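Side-chain contacts in type-iv like competence pilin ttha1218 (Thermus thermophilus, PDB 5G25), which is a type IV pilin-like protein, probably a component of the pilus machinery for DNA uptake in natural competence, represented here by its soluble part: residues A[17-22]-A[73-78]; A[28-33]-A[69-74]. All coordinates share one frame; numbering follows the deposited sequence.

Contact 1: residues A[17-22]-A[73-78]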
ATOM      1  N   GLU A  17      -5.774  -5.847  -7.231  1.00 44.65           N
ATOM      2  CA  GLU A  17      -4.476  -6.567  -7.287  1.00 47.79           C
ATOM      3  C   GLU A  17      -3.495  -5.954  -8.280  1.00 41.56           C
ATOM      4  O   GLU A  17      -2.303  -5.838  -7.976  1.00 41.89           O
ATOM      5  CB  GLU A  17      -4.684  -8.067  -7.514  1.00 53.06           C
ATOM      6  CG  GLU A  17      -5.353  -8.700  -6.291  1.00 63.01           C
ATOM      7  CD  GLU A  17      -5.633 -10.191  -6.400  1.00 66.58           C
ATOM      8  OE1 GLU A  17      -5.925 -10.665  -7.519  1.00 71.49           O
ATOM      9  OE2 GLU A  17      -5.585 -10.875  -5.341  1.00 67.08           O
ATOM     10  N   ASN A  18      -4.006  -5.501  -9.423  1.00 41.48           N
ATOM     11  CA  ASN A  18      -3.176  -4.839 -10.427  1.00 46.15           C
ATOM     12  C   ASN A  18      -2.608  -3.545  -9.917  1.00 42.51           C
ATOM     13  O   ASN A  18      -1.462  -3.225 -10.133  1.00 39.82           O
ATOM     14  CB  ASN A  18      -3.980  -4.544 -11.689  1.00 48.10           C
ATOM     15  CG  ASN A  18      -4.188  -5.780 -12.537  1.00 58.96           C
ATOM     16  OD1 ASN A  18      -3.342  -6.673 -12.580  1.00 66.48           O
ATOM     17  ND2 ASN A  18      -5.323  -5.843 -13.208  1.00 61.87           N
ATOM     18  N   PHE A  19      -3.440  -2.786  -9.236  1.00 47.23           N
ATOM     19  CA  PHE A  19      -3.005  -1.522  -8.713  1.00 41.37           C
ATOM     20  C   PHE A  19      -2.007  -1.733  -7.610  1.00 37.57           C
ATOM     21  O   PHE A  19      -1.022  -1.003  -7.507  1.00 40.28           O
ATOM     22  CB  PHE A  19      -4.188  -0.701  -8.199  1.00 42.85           C
ATOM     23  CG  PHE A  19      -3.809   0.688  -7.848  1.00 42.95           C
ATOM     24  CD1 PHE A  19      -3.504   1.602  -8.853  1.00 43.13           C
ATOM     25  CD2 PHE A  19      -3.682   1.067  -6.540  1.00 42.22           C
ATOM     26  CE1 PHE A  19      -3.110   2.882  -8.526  1.00 47.28           C
ATOM     27  CE2 PHE A  19      -3.293   2.350  -6.207  1.00 46.22           C
ATOM     28  CZ  PHE A  19      -3.012   3.258  -7.196  1.00 49.00           C
ATOM     29  N   MET A  20      -2.252  -2.732  -6.773  1.00 39.57           N
ATOM     30  CA  MET A  20      -1.310  -3.043  -5.710  1.00 41.58           C
ATOM     31  C   MET A  20       0.064  -3.442  -6.259  1.00 43.82           C
ATOM     32  O   MET A  20       1.107  -3.078  -5.693  1.00 41.73           O
ATOM     33  CB  MET A  20      -1.855  -4.154  -4.833  1.00 40.15           C
ATOM     34  CG  MET A  20      -1.025  -4.369  -3.581  1.00 45.68           C
ATOM     35  SD  MET A  20      -1.047  -2.967  -2.427  1.00 53.69           S
ATOM     36  CE  MET A  20      -2.629  -3.162  -1.614  1.00 46.97           C
ATOM     37  N   GLU A  21       0.063  -4.183  -7.357  1.00 43.28           N
ATOM     38  CA  GLU A  21       1.313  -4.614  -7.990  1.00 49.69           C
ATOM     39  C   GLU A  21       1.988  -3.380  -8.556  1.00 46.29           C
ATOM     40  O   GLU A  21       3.191  -3.230  -8.479  1.00 40.75           O
ATOM     41  CB  GLU A  21       1.014  -5.644  -9.079  1.00 51.64           C
ATOM     42  CG  GLU A  21       2.203  -6.126  -9.908  1.00 67.93           C
ATOM     43  CD  GLU A  21       3.207  -6.942  -9.101  1.00 82.17           C
ATOM     44  OE1 GLU A  21       2.798  -7.670  -8.153  1.00 88.05           O
ATOM     45  OE2 GLU A  21       4.416  -6.847  -9.421  1.00 80.40           O
ATOM     46  N   ARG A  22       1.197  -2.464  -9.100  1.00 41.83           N
ATOM     47  CA  ARG A  22       1.756  -1.210  -9.579  1.00 39.90           C
ATOM     48  C   ARG A  22       2.464  -0.419  -8.467  1.00 40.61           C
ATOM     49  O   ARG A  22       3.511   0.200  -8.698  1.00 40.52           O
ATOM     50  CB  ARG A  22       0.654  -0.375 -10.211  1.00 43.18           C
ATOM     51  CG  ARG A  22       1.112   1.011 -10.622  1.00 40.93           C
ATOM     52  CD  ARG A  22       2.179   0.950 -11.690  1.00 39.49           C
ATOM     53  NE  ARG A  22       2.573   2.294 -12.109  1.00 36.40           N
ATOM     54  CZ  ARG A  22       3.357   3.108 -11.408  1.00 37.03           C
ATOM     55  NH1 ARG A  22       3.868   2.709 -10.259  1.00 36.83           N
ATOM     56  NH2 ARG A  22       3.637   4.339 -11.859  1.00 35.42           N
ATOM     57  N   VAL A  73       0.059  -0.986   3.091  1.00 47.58           N
ATOM     58  CA  VAL A  73      -0.838  -0.424   2.107  1.00 44.43           C
ATOM     59  C   VAL A  73      -2.172  -1.120   2.253  1.00 44.49           C
ATOM     60  O   VAL A  73      -2.230  -2.351   2.241  1.00 38.94           O
ATOM     61  CB  VAL A  73      -0.278  -0.644   0.687  1.00 48.37           C
ATOM     62  CG1 VAL A  73      -1.185  -0.020  -0.359  1.00 43.69           C
ATOM     63  CG2 VAL A  73       1.125  -0.074   0.569  1.00 46.39           C
ATOM     64  N   VAL A  74      -3.235  -0.326   2.441  1.00 50.01           N
ATOM     65  CA  VAL A  74      -4.598  -0.837   2.502  1.00 43.05           C
ATOM     66  C   VAL A  74      -5.423  -0.221   1.362  1.00 46.78           C
ATOM     67  O   VAL A  74      -5.658   0.983   1.311  1.00 41.34           O
ATOM     68  CB  VAL A  74      -5.254  -0.538   3.856  1.00 52.66           C
ATOM     69  CG1 VAL A  74      -6.631  -1.179   3.942  1.00 50.52           C
ATOM     70  CG2 VAL A  74      -4.373  -1.030   4.990  1.00 55.42           C
ATOM     71  N   LEU A  75      -5.835  -1.069   0.435  1.00 41.74           N
ATOM     72  CA  LEU A  75      -6.706  -0.688  -0.660  1.00 47.84           C
ATOM     73  C   LEU A  75      -8.117  -1.166  -0.302  1.00 49.33           C
ATOM     74  O   LEU A  75      -8.297  -2.335   0.078  1.00 49.10           O
ATOM     75  CB  LEU A  75      -6.221  -1.391  -1.936  1.00 47.72           C
ATOM     76  CG  LEU A  75      -6.246  -0.712  -3.291  1.00 54.81           C
ATOM     77  CD1 LEU A  75      -5.820   0.748  -3.206  1.00 53.32           C
ATOM     78  CD2 LEU A  75      -5.318  -1.490  -4.228  1.00 50.31           C
ATOM     79  N   ARG A  76      -9.098  -0.265  -0.409  1.00 48.61           N
ATOM     80  CA  ARG A  76     -10.502  -0.557  -0.071  1.00 52.21           C
ATOM     81  C   ARG A  76     -11.413  -0.064  -1.169  1.00 53.64           C
ATOM     82  O   ARG A  76     -11.375   1.104  -1.543  1.00 59.84           O
ATOM     83  CB  ARG A  76     -10.926   0.124   1.233  1.00 51.36           C
ATOM     84  CG  ARG A  76     -10.356  -0.524   2.479  1.00 62.59           C
ATOM     85  CD  ARG A  76     -10.945   0.041   3.772  1.00 65.76           C
ATOM     86  NE  ARG A  76     -10.956  -0.938   4.872  1.00 66.95           N
ATOM     87  CZ  ARG A  76     -10.163  -0.897   5.946  1.00 73.20           C
ATOM     88  NH1 ARG A  76      -9.262   0.089   6.101  1.00 82.80           N
ATOM     89  NH2 ARG A  76     -10.281  -1.839   6.886  1.00 66.02           N
ATOM     90  N   VAL A  77     -12.229  -0.967  -1.689  1.00 54.97           N
ATOM     91  CA  VAL A  77     -13.220  -0.635  -2.695  1.00 57.74           C
ATOM     92  C   VAL A  77     -14.521  -1.262  -2.199  1.00 56.43           C
ATOM     93  O   VAL A  77     -14.656  -2.487  -2.155  1.00 52.45           O
ATOM     94  CB  VAL A  77     -12.817  -1.175  -4.082  1.00 57.83           C
ATOM     95  CG1 VAL A  77     -13.850  -0.786  -5.124  1.00 56.59           C
ATOM     96  CG2 VAL A  77     -11.444  -0.646  -4.475  1.00 61.43           C
ATOM     97  N   GLU A  78     -15.446  -0.406  -1.763  1.00 63.67           N
ATOM     98  CA  GLU A  78     -16.684  -0.849  -1.125  1.00 55.75           C
ATOM     99  C   GLU A  78     -16.361  -1.753   0.052  1.00 46.97           C
ATOM    100  O   GLU A  78     -15.544  -1.393   0.894  1.00 55.83           O
ATOM    101  CB  GLU A  78     -17.621  -1.502  -2.144  1.00 57.98           C
ATOM    102  CG  GLU A  78     -17.922  -0.573  -3.319  1.00 74.08           C
ATOM    103  CD  GLU A  78     -19.172  -0.950  -4.103  1.00 83.24           C
ATOM    104  OE1 GLU A  78     -19.791  -1.994  -3.798  1.00 91.39           O
ATOM    105  OE2 GLU A  78     -19.537  -0.191  -5.029  1.00 86.26           O
TER
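Met20 and Phe19, neighbours on helix 11-24, meet Val73 and Leu75 of strand 70-77 in a contact made wholly of apolar side chains. The methionine-aliphatic contact comes first. Met20 and Val73 meet end-on, with Met20 SD 3.6 Å from Val73 CG1. Bends at chi2 and chi3 of the methionine (65° and 78°) curl its terminal methyl back over the strand, where Met20 CE lies 3.7 Å from Val73 CG1 and 4.0 Å from Leu75 CB. The second group is aromatic against aliphatic: Leu75 CD2 lies beside the rim of the Phe19 ring, close to the ring plane and 3.8 Å from Phe19 CD2, and the two side chains are turned roughly perpendicular to each other. Segments 17-22 and 73-77 run roughly antiparallel, at 154°, their axes approaching to 10.0 Å. Strand 80-87 continues the floor under Met20 through Leu82 and Thr84, while Leu38 and Leu40 of strand 36-40 receive Phe19. With dispersion and burial as its chemistry, the contact holds the helix on the sheet by fit of shape and not by directional bonds.

Contact 2: residues A[28-33]-A[69-74]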
ATOM      1  N   GLN A  28       9.020   4.229  -3.928  1.00 41.36           N
ATOM      2  CA  GLN A  28       9.302   5.660  -3.718  1.00 41.14           C
ATOM      3  C   GLN A  28       8.149   6.561  -4.207  1.00 40.56           C
ATOM      4  O   GLN A  28       8.086   7.716  -3.831  1.00 43.61           O
ATOM      5  CB  GLN A  28      10.589   6.086  -4.442  1.00 44.47           C
ATOM      6  CG  GLN A  28      11.843   5.347  -4.026  1.00 53.57           C
ATOM      7  CD  GLN A  28      12.071   5.358  -2.525  1.00 58.55           C
ATOM      8  OE1 GLN A  28      11.830   4.358  -1.848  1.00 76.48           O
ATOM      9  NE2 GLN A  28      12.531   6.485  -1.998  1.00 61.30           N
ATOM     10  N   GLY A  29       7.286   6.040  -5.090  1.00 39.24           N
ATOM     11  CA  GLY A  29       6.111   6.765  -5.555  1.00 39.51           C
ATOM     12  C   GLY A  29       4.866   6.618  -4.677  1.00 40.16           C
ATOM     13  O   GLY A  29       3.892   7.383  -4.817  1.00 37.04           O
ATOM     14  N   ILE A  30       4.896   5.673  -3.754  1.00 36.03           N
ATOM     15  CA  ILE A  30       3.705   5.338  -2.942  1.00 40.48           C
ATOM     16  C   ILE A  30       3.034   6.536  -2.211  1.00 40.47           C
ATOM     17  O   ILE A  30       1.810   6.622  -2.179  1.00 39.84           O
ATOM     18  CB  ILE A  30       4.025   4.196  -1.947  1.00 39.50           C
ATOM     19  CG1 ILE A  30       4.060   2.856  -2.690  1.00 41.84           C
ATOM     20  CG2 ILE A  30       3.002   4.113  -0.818  1.00 41.35           C
ATOM     21  CD1 ILE A  30       4.440   1.674  -1.818  1.00 44.25           C
ATOM     22  N   PRO A  31       3.822   7.455  -1.629  1.00 43.01           N
ATOM     23  CA  PRO A  31       3.204   8.620  -0.932  1.00 43.61           C
ATOM     24  C   PRO A  31       2.280   9.475  -1.830  1.00 42.94           C
ATOM     25  O   PRO A  31       1.342  10.110  -1.337  1.00 41.77           O
ATOM     26  CB  PRO A  31       4.413   9.438  -0.481  1.00 43.62           C
ATOM     27  CG  PRO A  31       5.533   8.447  -0.402  1.00 46.06           C
ATOM     28  CD  PRO A  31       5.285   7.421  -1.459  1.00 45.20           C
ATOM     29  N   ALA A  32       2.567   9.481  -3.124  1.00 38.14           N
ATOM     30  CA  ALA A  32       1.781  10.192  -4.144  1.00 42.25           C
ATOM     31  C   ALA A  32       0.701   9.319  -4.803  1.00 38.63           C
ATOM     32  O   ALA A  32      -0.417   9.770  -5.015  1.00 38.57           O
ATOM     33  CB  ALA A  32       2.702  10.717  -5.226  1.00 42.37           C
ATOM     34  N   LEU A  33       1.036   8.072  -5.112  1.00 35.98           N
ATOM     35  CA  LEU A  33       0.105   7.176  -5.785  1.00 39.86           C
ATOM     36  C   LEU A  33      -0.964   6.567  -4.870  1.00 39.58           C
ATOM     37  O   LEU A  33      -1.984   6.106  -5.369  1.00 37.30           O
ATOM     38  CB  LEU A  33       0.876   6.012  -6.434  1.00 40.95           C
ATOM     39  CG  LEU A  33       1.916   6.412  -7.467  1.00 42.24           C
ATOM     40  CD1 LEU A  33       2.835   5.210  -7.752  1.00 48.94           C
ATOM     41  CD2 LEU A  33       1.200   6.891  -8.723  1.00 45.96           C
ATOM     42  N   ARG A  69      10.932   2.283   6.452  1.00 51.77           N
ATOM     43  CA  ARG A  69      11.585   1.240   5.672  1.00 54.62           C
ATOM     44  C   ARG A  69      10.595   0.421   4.853  1.00 51.39           C
ATOM     45  O   ARG A  69      11.007  -0.395   4.040  1.00 44.19           O
ATOM     46  CB  ARG A  69      12.443   0.333   6.563  1.00 56.18           C
ATOM     47  CG  ARG A  69      13.584   1.071   7.271  1.00 68.07           C
ATOM     48  CD  ARG A  69      14.947   0.417   7.049  1.00 77.04           C
ATOM     49  NE  ARG A  69      14.995  -0.966   7.534  1.00 87.66           N
ATOM     50  CZ  ARG A  69      16.071  -1.755   7.514  1.00 90.96           C
ATOM     51  NH1 ARG A  69      17.232  -1.323   7.033  1.00 91.03           N
ATOM     52  NH2 ARG A  69      15.987  -2.993   7.986  1.00 98.67           N
ATOM     53  N   ALA A  70       9.299   0.647   5.064  1.00 44.87           N
ATOM     54  CA  ALA A  70       8.272  -0.058   4.327  1.00 45.66           C
ATOM     55  C   ALA A  70       6.967   0.678   4.512  1.00 43.81           C
ATOM     56  O   ALA A  70       6.868   1.532   5.388  1.00 44.79           O
ATOM     57  CB  ALA A  70       8.145  -1.483   4.833  1.00 39.71           C
ATOM     58  N   PHE A  71       5.974   0.346   3.687  1.00 42.09           N
ATOM     59  CA  PHE A  71       4.621   0.889   3.848  1.00 47.11           C
ATOM     60  C   PHE A  71       3.643  -0.255   3.979  1.00 46.31           C
ATOM     61  O   PHE A  71       3.696  -1.206   3.208  1.00 41.50           O
ATOM     62  CB  PHE A  71       4.179   1.711   2.635  1.00 43.54           C
ATOM     63  CG  PHE A  71       4.921   2.989   2.460  1.00 48.58           C
ATOM     64  CD1 PHE A  71       4.567   4.117   3.214  1.00 45.57           C
ATOM     65  CD2 PHE A  71       5.956   3.092   1.538  1.00 46.04           C
ATOM     66  CE1 PHE A  71       5.245   5.300   3.064  1.00 46.57           C
ATOM     67  CE2 PHE A  71       6.619   4.295   1.372  1.00 41.53           C
ATOM     68  CZ  PHE A  71       6.278   5.387   2.151  1.00 47.04           C
ATOM     69  N   GLN A  72       2.733  -0.126   4.941  1.00 42.96           N
ATOM     70  CA  GLN A  72       1.536  -0.960   5.011  1.00 45.06           C
ATOM     71  C   GLN A  72       0.451  -0.297   4.147  1.00 43.85           C
ATOM     72  O   GLN A  72       0.002   0.830   4.406  1.00 52.48           O
ATOM     73  CB  GLN A  72       1.092  -1.101   6.469  1.00 44.28           C
ATOM     74  CG  GLN A  72      -0.202  -1.852   6.678  1.00 50.73           C
ATOM     75  CD  GLN A  72      -0.838  -1.553   8.050  1.00 63.97           C
ATOM     76  OE1 GLN A  72      -0.249  -0.889   8.920  1.00 61.72           O
ATOM     77  NE2 GLN A  72      -2.049  -2.042   8.239  1.00 70.75           N
ATOM     78  N   VAL A  73       0.059  -0.986   3.091  1.00 47.58           N
ATOM     79  CA  VAL A  73      -0.838  -0.424   2.107  1.00 44.43           C
ATOM     80  C   VAL A  73      -2.172  -1.120   2.253  1.00 44.49           C
ATOM     81  O   VAL A  73      -2.230  -2.351   2.241  1.00 38.94           O
ATOM     82  CB  VAL A  73      -0.278  -0.644   0.687  1.00 48.37           C
ATOM     83  CG1 VAL A  73      -1.185  -0.020  -0.359  1.00 43.69           C
ATOM     84  CG2 VAL A  73       1.125  -0.074   0.569  1.00 46.39           C
ATOM     85  N   VAL A  74      -3.235  -0.326   2.441  1.00 50.01           N
ATOM     86  CA  VAL A  74      -4.598  -0.837   2.502  1.00 43.05           C
ATOM     87  C   VAL A  74      -5.423  -0.221   1.362  1.00 46.78           C
ATOM     88  O   VAL A  74      -5.658   0.983   1.311  1.00 41.34           O
ATOM     89  CB  VAL A  74      -5.254  -0.538   3.856  1.00 52.66           C
ATOM     90  CG1 VAL A  74      -6.631  -1.179   3.942  1.00 50.52           C
ATOM     91  CG2 VAL A  74      -4.373  -1.030   4.990  1.00 55.42           C
TER
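The apolar layer between the short helix 30-33 and the antiparallel sheet is where this contact belongs, and a CH-pi interaction between Ile30 and Phe71 forms its centre. Ile30 CG2 stands over one face of the Phe71 ring, 4.1 Å from the centroid and 18° off the ring normal, displaced toward the rim so that its nearest ring atom is Phe71 CD2 at 3.9 Å. The other branch joins in, because Ile30 CD1 approaches the same Phe71 CD2 at 3.9 Å. The two side chains pass alongside, pointing oppositely. With CG anti to its carbonyl carbon (chi1 -68°), Phe71 carries the ring outward from strand 70-77 beneath the isoleucine. Pro31 adds a looser touch at the far end of the ring, with Pro31 CG 4.1 Å from Phe71 CZ, and Ile30 CD1 also comes within 4.4 Å of Val73 CG2, two residues further along the strand. Backbone bonds shape the helical turn above: Gly29 O accepts from both Ala32 N and Leu33 N. Ile30 also touches Ala49 and Val86, which belong to the strands on either side of 70-77, while Arg69 and Ala70, facing Cys52, form a classic beta bulge. Helix 30-33 belongs to the link between the N-terminal helix and the sheet, and packs on the same face, consistent with the alpha-beta layout of type IV pilin and pseudopilin globular domains.

Contacts 1 and 2 lie on one face of the antiparallel sheet, their centres 11 Å apart. Along the chain helix 11-24 comes first and helix 30-33 next, and both then meet strand 70-77, with contact 2 at its beginning and contact 1 farther on. Val73 belongs to both, its two methyl branches divided between the helices. The helical segments also touch directly: Phe19 CZ packs 3.5 Å from Leu33 O, and Arg22 NH1 lies 3.7 Å from Leu33 CD1. Together the contacts illustrate how one strand can seat two successive helices, joining the N-terminal part of this pilin domain to its later sheet in a single apolar core.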